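Local coordinates for protein minor fimbrium tip subunit Mfa3 (Porphyromonas gingivalis ATCC 33277, PDB 5NF4) that forms part of the tip of the minor (Mfa1) fimbriae, surface filaments that mediate biofilm formation and adhesion to host cells and other oral bacteria, at residues A[119-122]-A[123-126]; A[143-147]-A[148-152]; A[221-224]-A[225-229]. All blocks are in the same frame, centred on the assembly; numbering follows the deposited sequence.

Interaction 1 (A[119-122]-A[123-126])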
loop_
_atom_site.group_PDB
_atom_site.type_symbol
_atom_site.label_atom_id
_atom_site.label_comp_id
_atom_site.label_asym_id
_atom_site.label_seq_id
_atom_site.Cartn_x
_atom_site.Cartn_y
_atom_site.Cartn_z
ATOM N N ILE A 119 -8.306 -9.091 4.793
ATOM C CA ILE A 119 -7.551 -10.331 4.667
ATOM C C ILE A 119 -8.524 -11.519 4.644
ATOM O O ILE A 119 -9.360 -11.677 5.534
ATOM C CB ILE A 119 -6.531 -10.445 5.827
ATOM C CG1 ILE A 119 -5.462 -9.351 5.695
ATOM C CG2 ILE A 119 -5.893 -11.828 5.881
ATOM C CD1 ILE A 119 -4.682 -9.372 4.378
ATOM N N PRO A 120 -8.452 -12.358 3.594
ATOM C CA PRO A 120 -9.359 -13.510 3.533
ATOM C C PRO A 120 -9.304 -14.401 4.770
ATOM O O PRO A 120 -8.206 -14.834 5.182
ATOM C CB PRO A 120 -8.859 -14.284 2.307
ATOM C CG PRO A 120 -8.190 -13.271 1.482
ATOM C CD PRO A 120 -7.568 -12.299 2.422
ATOM N N ASN A 121 -10.490 -14.676 5.310
ATOM C CA ASN A 121 -10.676 -15.499 6.506
ATOM C C ASN A 121 -9.795 -15.108 7.684
ATOM O O ASN A 121 -9.362 -15.947 8.457
ATOM C CB ASN A 121 -10.465 -16.965 6.153
ATOM C CG ASN A 121 -11.667 -17.556 5.469
ATOM O OD1 ASN A 121 -12.768 -17.422 5.955
ATOM N ND2 ASN A 121 -11.472 -18.171 4.311
ATOM N N MET A 122 -9.581 -13.806 7.837
ATOM C CA MET A 122 -8.869 -13.284 8.976
ATOM C C MET A 122 -9.510 -13.720 10.294
ATOM O O MET A 122 -8.798 -13.914 11.286
ATOM C CB MET A 122 -8.794 -11.756 8.899
ATOM C CG MET A 122 -7.937 -11.147 9.962
ATOM S SD MET A 122 -6.234 -11.651 9.839
ATOM C CE MET A 122 -5.739 -11.464 11.550
ATOM N N GLN A 123 -10.832 -13.902 10.317
ATOM C CA GLN A 123 -11.480 -14.252 11.577
ATOM C C GLN A 123 -10.978 -15.609 12.083
ATOM O O GLN A 123 -10.694 -15.784 13.273
ATOM C CB GLN A 123 -13.010 -14.277 11.440
ATOM C CG GLN A 123 -13.689 -14.326 12.786
ATOM C CD GLN A 123 -15.185 -14.178 12.708
ATOM O OE1 GLN A 123 -15.806 -14.427 11.681
ATOM N NE2 GLN A 123 -15.777 -13.797 13.817
ATOM N N THR A 124 -10.867 -16.563 11.169
ATOM C CA THR A 124 -10.324 -17.874 11.470
ATOM C C THR A 124 -8.842 -17.762 11.879
ATOM O O THR A 124 -8.393 -18.465 12.784
ATOM C CB THR A 124 -10.473 -18.799 10.231
ATOM O OG1 THR A 124 -11.870 -18.996 9.958
ATOM C CG2 THR A 124 -9.790 -20.146 10.451
ATOM N N ALA A 125 -8.107 -16.887 11.198
ATOM C CA ALA A 125 -6.665 -16.676 11.471
ATOM C C ALA A 125 -6.423 -16.212 12.909
ATOM O O ALA A 125 -5.380 -16.489 13.491
ATOM C CB ALA A 125 -6.078 -15.659 10.522
ATOM N N MET A 126 -7.367 -15.454 13.459
ATOM C CA MET A 126 -7.180 -14.895 14.776
ATOM C C MET A 126 -6.981 -15.997 15.819
ATOM O O MET A 126 -6.263 -15.805 16.811
ATOM C CB MET A 126 -8.389 -14.007 15.143
ATOM C CG MET A 126 -8.455 -12.724 14.335
ATOM S SD MET A 126 -10.057 -11.877 14.489
ATOM C CE MET A 126 -9.761 -11.180 16.098
HETATM O O HOH W 1 -12.895 -17.011 8.730
#
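Asn121 O accepts the N-H of Ala125, 3.2 Å from Ala125 N, and one residue on Met122 O takes the N-H of Met126 at 3.0 Å from Met126 N. The second bond is the more bent of the two, 135° at the hydrogen. Met122 N is satisfied by Ile119 O at 3.1 Å, the closing bond of a type II beta turn over Ile119 to Met122. That turn runs straight into the short helix 122-126, with Asn121 at the N-cap position. Its side chain makes no capping bond; instead Asn121 OD1 accepts a hydrogen bond from a water 2.8 Å away. The same water sits against Thr124 OG1 at a short 2.5 Å, and which of the two gives the proton stays open. A chi1 of -64° sets Thr124 OG1 beside its own backbone N, where it meets the water; directly, Asn121 OD1 and Thr124 OG1 are 4.4 Å apart.

The apolar side is carried by Met122. Its chain bends at chi2 (63°), bringing SD to 4.1 Å from Ala125 CB, while CE reaches Met126 CG; the two methionine side chains cross at about a right angle. Both methionines pack on Ala73 and Leu75 of strand 71-78, and Phe138 of helix 132-140 touches Met122 and Ala125.

Interaction 2 (A[143-147]-A[148-152])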
loop_
_atom_site.group_PDB
_atom_site.type_symbol
_atom_site.label_atom_id
_atom_site.label_comp_id
_atom_site.label_asym_id
_atom_site.label_seq_id
_atom_site.Cartn_x
_atom_site.Cartn_y
_atom_site.Cartn_z
ATOM N N ARG A 143 2.683 -12.374 1.323
ATOM C CA ARG A 143 1.383 -12.852 0.840
ATOM C C ARG A 143 1.238 -12.495 -0.632
ATOM O O ARG A 143 1.516 -11.350 -1.032
ATOM C CB ARG A 143 0.230 -12.217 1.652
ATOM C CG ARG A 143 0.390 -12.437 3.182
ATOM C CD ARG A 143 -0.714 -11.793 4.032
ATOM N NE ARG A 143 -0.453 -12.098 5.458
ATOM C CZ ARG A 143 -0.735 -13.259 6.045
ATOM N NH1 ARG A 143 -1.381 -14.227 5.402
ATOM N NH2 ARG A 143 -0.373 -13.466 7.297
ATOM N N ASP A 144 0.781 -13.437 -1.443
ATOM C CA ASP A 144 0.707 -13.135 -2.860
ATOM C C ASP A 144 -0.510 -12.267 -3.134
ATOM O O ASP A 144 -1.614 -12.633 -2.730
ATOM C CB ASP A 144 0.660 -14.432 -3.680
ATOM C CG ASP A 144 -0.460 -15.371 -3.274
ATOM O OD1 ASP A 144 -0.582 -15.743 -2.080
ATOM O OD2 ASP A 144 -1.240 -15.739 -4.203
ATOM N N LEU A 145 -0.298 -11.109 -3.770
ATOM C CA LEU A 145 -1.403 -10.201 -4.076
ATOM C C LEU A 145 -2.406 -10.866 -4.988
ATOM O O LEU A 145 -2.027 -11.479 -5.987
ATOM C CB LEU A 145 -0.872 -8.904 -4.712
ATOM C CG LEU A 145 -1.869 -7.759 -4.852
ATOM C CD1 LEU A 145 -2.114 -7.129 -3.417
ATOM C CD2 LEU A 145 -1.367 -6.710 -5.795
ATOM N N ASP A 146 -3.673 -10.778 -4.639
ATOM C CA ASP A 146 -4.743 -11.199 -5.562
ATOM C C ASP A 146 -4.526 -10.595 -6.978
ATOM O O ASP A 146 -4.322 -9.392 -7.118
ATOM C CB ASP A 146 -6.098 -10.777 -4.969
ATOM C CG ASP A 146 -7.297 -11.399 -5.691
ATOM O OD1 ASP A 146 -7.328 -11.409 -6.941
ATOM O OD2 ASP A 146 -8.252 -11.848 -5.004
ATOM N N PRO A 147 -4.525 -11.433 -8.038
ATOM C CA PRO A 147 -4.325 -10.925 -9.409
ATOM C C PRO A 147 -5.177 -9.686 -9.784
ATOM O O PRO A 147 -4.716 -8.792 -10.518
ATOM C CB PRO A 147 -4.722 -12.120 -10.280
ATOM C CG PRO A 147 -4.364 -13.312 -9.422
ATOM C CD PRO A 147 -4.760 -12.890 -8.015
ATOM N N ILE A 148 -6.409 -9.638 -9.302
ATOM C CA ILE A 148 -7.267 -8.522 -9.681
ATOM C C ILE A 148 -6.761 -7.198 -9.054
ATOM O O ILE A 148 -7.004 -6.122 -9.612
ATOM C CB ILE A 148 -8.739 -8.798 -9.302
ATOM C CG1 ILE A 148 -9.666 -7.832 -10.052
ATOM C CG2 ILE A 148 -9.006 -8.657 -7.837
ATOM C CD1 ILE A 148 -9.609 -7.950 -11.572
ATOM N N HIS A 149 -6.025 -7.275 -7.954
ATOM C CA HIS A 149 -5.605 -6.060 -7.260
ATOM C C HIS A 149 -4.482 -5.291 -7.939
ATOM O O HIS A 149 -4.222 -4.155 -7.559
ATOM C CB HIS A 149 -5.223 -6.372 -5.806
ATOM C CG HIS A 149 -6.418 -6.601 -4.952
ATOM N ND1 HIS A 149 -6.394 -7.348 -3.793
ATOM C CD2 HIS A 149 -7.709 -6.224 -5.130
ATOM C CE1 HIS A 149 -7.611 -7.377 -3.270
ATOM N NE2 HIS A 149 -8.428 -6.705 -4.066
ATOM N N TYR A 150 -3.836 -5.853 -8.966
ATOM C CA TYR A 150 -2.933 -5.033 -9.763
ATOM C C TYR A 150 -3.725 -4.095 -10.690
ATOM O O TYR A 150 -3.166 -3.165 -11.313
ATOM C CB TYR A 150 -1.974 -5.925 -10.589
ATOM C CG TYR A 150 -1.019 -6.769 -9.777
ATOM C CD1 TYR A 150 0.222 -6.286 -9.386
ATOM C CD2 TYR A 150 -1.340 -8.074 -9.417
ATOM C CE1 TYR A 150 1.080 -7.072 -8.629
ATOM C CE2 TYR A 150 -0.473 -8.852 -8.671
ATOM C CZ TYR A 150 0.739 -8.346 -8.294
ATOM O OH TYR A 150 1.582 -9.126 -7.546
ATOM N N HIS A 151 -5.022 -4.369 -10.839
ATOM C CA HIS A 151 -5.884 -3.581 -11.681
ATOM C C HIS A 151 -6.861 -2.702 -10.925
ATOM O O HIS A 151 -7.095 -1.562 -11.303
ATOM C CB HIS A 151 -6.710 -4.481 -12.600
ATOM C CG HIS A 151 -5.895 -5.305 -13.538
ATOM N ND1 HIS A 151 -5.286 -4.776 -14.656
ATOM C CD2 HIS A 151 -5.595 -6.626 -13.535
ATOM C CE1 HIS A 151 -4.652 -5.738 -15.303
ATOM N NE2 HIS A 151 -4.814 -6.865 -14.638
ATOM N N ASN A 152 -7.478 -3.257 -9.893
ATOM C CA ASN A 152 -8.472 -2.506 -9.123
ATOM C C ASN A 152 -8.962 -3.304 -7.947
ATOM O O ASN A 152 -8.874 -4.520 -7.932
ATOM C CB ASN A 152 -9.681 -2.103 -9.999
ATOM C CG ASN A 152 -10.219 -3.263 -10.806
ATOM O OD1 ASN A 152 -9.878 -3.422 -11.972
ATOM N ND2 ASN A 152 -11.047 -4.089 -10.184
HETATM O O HOH W 2 0.581 -12.057 -6.852
HETATM O O HOH W 3 -4.604 -9.163 -2.519
#
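Leu145 and Tyr150 meet through a CH-pi contact: Leu145 CD2 stands over the centre of the phenol ring, 3.6 Å from its centroid and only 8° off the ring normal. With CG anti to the backbone N (chi1 -169°), the branches of Leu145 are turned to Tyr150 and His149: CG packs on His149 CB, 3.8 Å away, and CD1 lies at the edge of the imidazole, while Leu145 CB comes near Tyr150 OH. Tyr150 is stacked with Tyr235 as well, and Pro147 O lies at the edge of its ring.

The hydrogen bonds are those of a tight 3-10 turn that follows strand 143-144. Asp146 O accepts His149 N at 2.8 Å, and Tyr150 N makes a weak bond to Pro147 O. The Asp146 side chain adds an Asx turn: OD1 receives Ile148 N at 3.1 Å on the anti side of the carboxylate, close to straight (162°) but with the donor tilted somewhat out of the carboxylate plane, while Ile148 CG2 lies 3.3 Å from the same OD1. The other oxygen, OD2, is bonded by Asn157 ND2. Further on, Ile148 O accepts two N-H groups, from His151 and Asn152.

Two waters take part. One donates to Leu145 O and to Tyr150 OH, which is also bonded to Asn219 O. The other accepts from Asp146 N and bonds His149 ND1 at 2.8 Å, in the plane of the ring.

Asn157 O bonds His149 NE2, and the imidazole is thus held at both nitrogens. Facing a carbonyl, NE2 should carry a proton; a neutral ring would suffice, and the state of ND1 stays open.

Interaction 3 (A[221-224]-A[225-229])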
loop_
_atom_site.group_PDB
_atom_site.type_symbol
_atom_site.label_atom_id
_atom_site.label_comp_id
_atom_site.label_asym_id
_atom_site.label_seq_id
_atom_site.Cartn_x
_atom_site.Cartn_y
_atom_site.Cartn_z
ATOM N N HIS A 221 4.436 -10.181 -3.950
ATOM C CA HIS A 221 3.993 -10.221 -2.559
ATOM C C HIS A 221 3.776 -8.883 -1.900
ATOM O O HIS A 221 4.558 -7.941 -2.068
ATOM C CB HIS A 221 5.014 -10.934 -1.706
ATOM C CG HIS A 221 5.219 -12.371 -2.050
ATOM N ND1 HIS A 221 6.340 -12.814 -2.723
ATOM C CD2 HIS A 221 4.449 -13.464 -1.834
ATOM C CE1 HIS A 221 6.252 -14.122 -2.888
ATOM N NE2 HIS A 221 5.109 -14.540 -2.360
ATOM N N TYR A 222 2.744 -8.880 -1.067
ATOM C CA TYR A 222 2.577 -7.827 -0.095
ATOM C C TYR A 222 2.899 -8.345 1.299
ATOM O O TYR A 222 3.005 -9.547 1.561
ATOM C CB TYR A 222 1.176 -7.263 -0.157
ATOM C CG TYR A 222 0.043 -8.113 0.376
ATOM C CD1 TYR A 222 -0.344 -8.046 1.718
ATOM C CD2 TYR A 222 -0.678 -8.933 -0.454
ATOM C CE1 TYR A 222 -1.373 -8.805 2.186
ATOM C CE2 TYR A 222 -1.721 -9.702 0.009
ATOM C CZ TYR A 222 -2.066 -9.621 1.346
ATOM O OH TYR A 222 -3.102 -10.356 1.836
ATOM N N ARG A 223 3.029 -7.390 2.200
ATOM C CA ARG A 223 3.332 -7.675 3.588
ATOM C C ARG A 223 2.566 -6.713 4.462
ATOM O O ARG A 223 2.442 -5.549 4.108
ATOM C CB ARG A 223 4.839 -7.524 3.809
ATOM C CG ARG A 223 5.368 -8.142 5.064
ATOM C CD ARG A 223 6.849 -7.744 5.318
ATOM N NE ARG A 223 7.610 -8.695 6.156
ATOM C CZ ARG A 223 8.640 -8.385 6.936
ATOM N NH1 ARG A 223 9.019 -7.125 7.093
ATOM N NH2 ARG A 223 9.289 -9.349 7.587
ATOM N N LEU A 224 2.071 -7.179 5.597
ATOM C CA LEU A 224 1.222 -6.328 6.439
ATOM C C LEU A 224 2.011 -5.356 7.321
ATOM O O LEU A 224 1.424 -4.465 7.972
ATOM C CB LEU A 224 0.312 -7.182 7.309
ATOM C CG LEU A 224 -0.750 -7.942 6.527
ATOM C CD1 LEU A 224 -1.352 -8.999 7.401
ATOM C CD2 LEU A 224 -1.834 -6.989 5.950
ATOM N N VAL A 225 3.327 -5.524 7.362
ATOM C CA VAL A 225 4.203 -4.489 7.916
ATOM C C VAL A 225 5.262 -4.191 6.895
ATOM O O VAL A 225 5.546 -5.010 6.015
ATOM C CB VAL A 225 4.875 -4.907 9.234
ATOM C CG1 VAL A 225 3.894 -4.872 10.332
ATOM C CG2 VAL A 225 5.541 -6.282 9.092
ATOM N N PRO A 226 5.852 -3.007 6.982
ATOM C CA PRO A 226 6.827 -2.640 5.949
ATOM C C PRO A 226 7.952 -3.646 5.714
ATOM O O PRO A 226 8.464 -4.279 6.633
ATOM C CB PRO A 226 7.395 -1.317 6.476
ATOM C CG PRO A 226 6.308 -0.743 7.273
ATOM C CD PRO A 226 5.617 -1.908 7.937
ATOM N N ASN A 227 8.325 -3.748 4.443
ATOM C CA ASN A 227 9.419 -4.576 3.969
ATOM C C ASN A 227 10.765 -3.971 4.336
ATOM O O ASN A 227 10.929 -2.754 4.291
ATOM C CB ASN A 227 9.350 -4.729 2.445
ATOM C CG ASN A 227 8.218 -5.611 1.983
ATOM O OD1 ASN A 227 8.355 -6.823 1.941
ATOM N ND2 ASN A 227 7.099 -5.002 1.612
ATOM N N GLN A 228 11.715 -4.828 4.711
ATOM C CA GLN A 228 13.102 -4.418 4.929
ATOM C C GLN A 228 14.053 -4.985 3.861
ATOM O O GLN A 228 15.245 -4.695 3.893
ATOM C CB GLN A 228 13.583 -4.879 6.317
ATOM C CG GLN A 228 12.709 -4.398 7.494
ATOM C CD GLN A 228 12.657 -5.407 8.616
ATOM O OE1 GLN A 228 11.809 -6.305 8.623
ATOM N NE2 GLN A 228 13.577 -5.279 9.565
ATOM N N SER A 229 13.522 -5.817 2.965
ATOM C CA SER A 229 14.321 -6.539 1.960
ATOM C C SER A 229 13.679 -6.376 0.609
ATOM O O SER A 229 12.469 -6.219 0.524
ATOM C CB SER A 229 14.381 -8.048 2.273
ATOM O OG SER A 229 15.234 -8.332 3.376
HETATM O O HOH W 4 5.237 -5.775 -0.544
#
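Pro226 O accepts Arg223 NH1 at 2.9 Å, and the same nitrogen donates to Gln228 OE1 at 3.3 Å, so one end of the guanidinium grips both the backbone and a side chain of the loop that follows strand 221-222. This loop leads on toward strand 238-242, and the arginine spans its first bend. Both acceptors lie near the guanidinium plane. The bond to Gln228 OE1 is nearly straight (168°) and uses a lone pair in the amide plane; the donor to Pro226 O is instead tilted 34° from the carbonyl plane.

An extended chain from CG to NE carries the Arg223 guanidinium out along the bend, its CD 3.1 Å from Val225 O. Val225 CG2 lies over one face of the guanidinium. Arg223 NE is bonded to Gln140 O, the last residue of helix 132-140; Leu224 and Val225 also pack on Met139 of that helix.

Asn227 crosses Arg223 obliquely, with OD1 3.8 Å from Arg223 CD. Its ND2 donates to a water, 3.0 Å from Asn227 ND2, that also lies 2.7 Å from His221 O and probably donates to it.

In the fold
All three are local turns, but they differ in burial and chemistry. Interaction 1 pairs buried methionines with the exposed Asn121 and Thr124; interaction 2 buries the polar ends of His149 and Tyr150 and satisfies them with backbone carbonyls and waters; interaction 3 is a surface contact dominated by one arginine. Interactions 2 and 3 hold the same small antiparallel sheet, strands 143-144 and 221-222: Arg143 O lies 2.8 Å from Tyr222 N, probably hydrogen-bonded, and Leu145 CD1 packs on Tyr222 CD2. Interaction 1 joins this region through Ile119, whose CD1 packs against Leu224 CD2 at 4.0 Å. Helix 132-140 touches all three: Phe138 meets Met122, Leu224 and, through a cation-pi contact, Arg143.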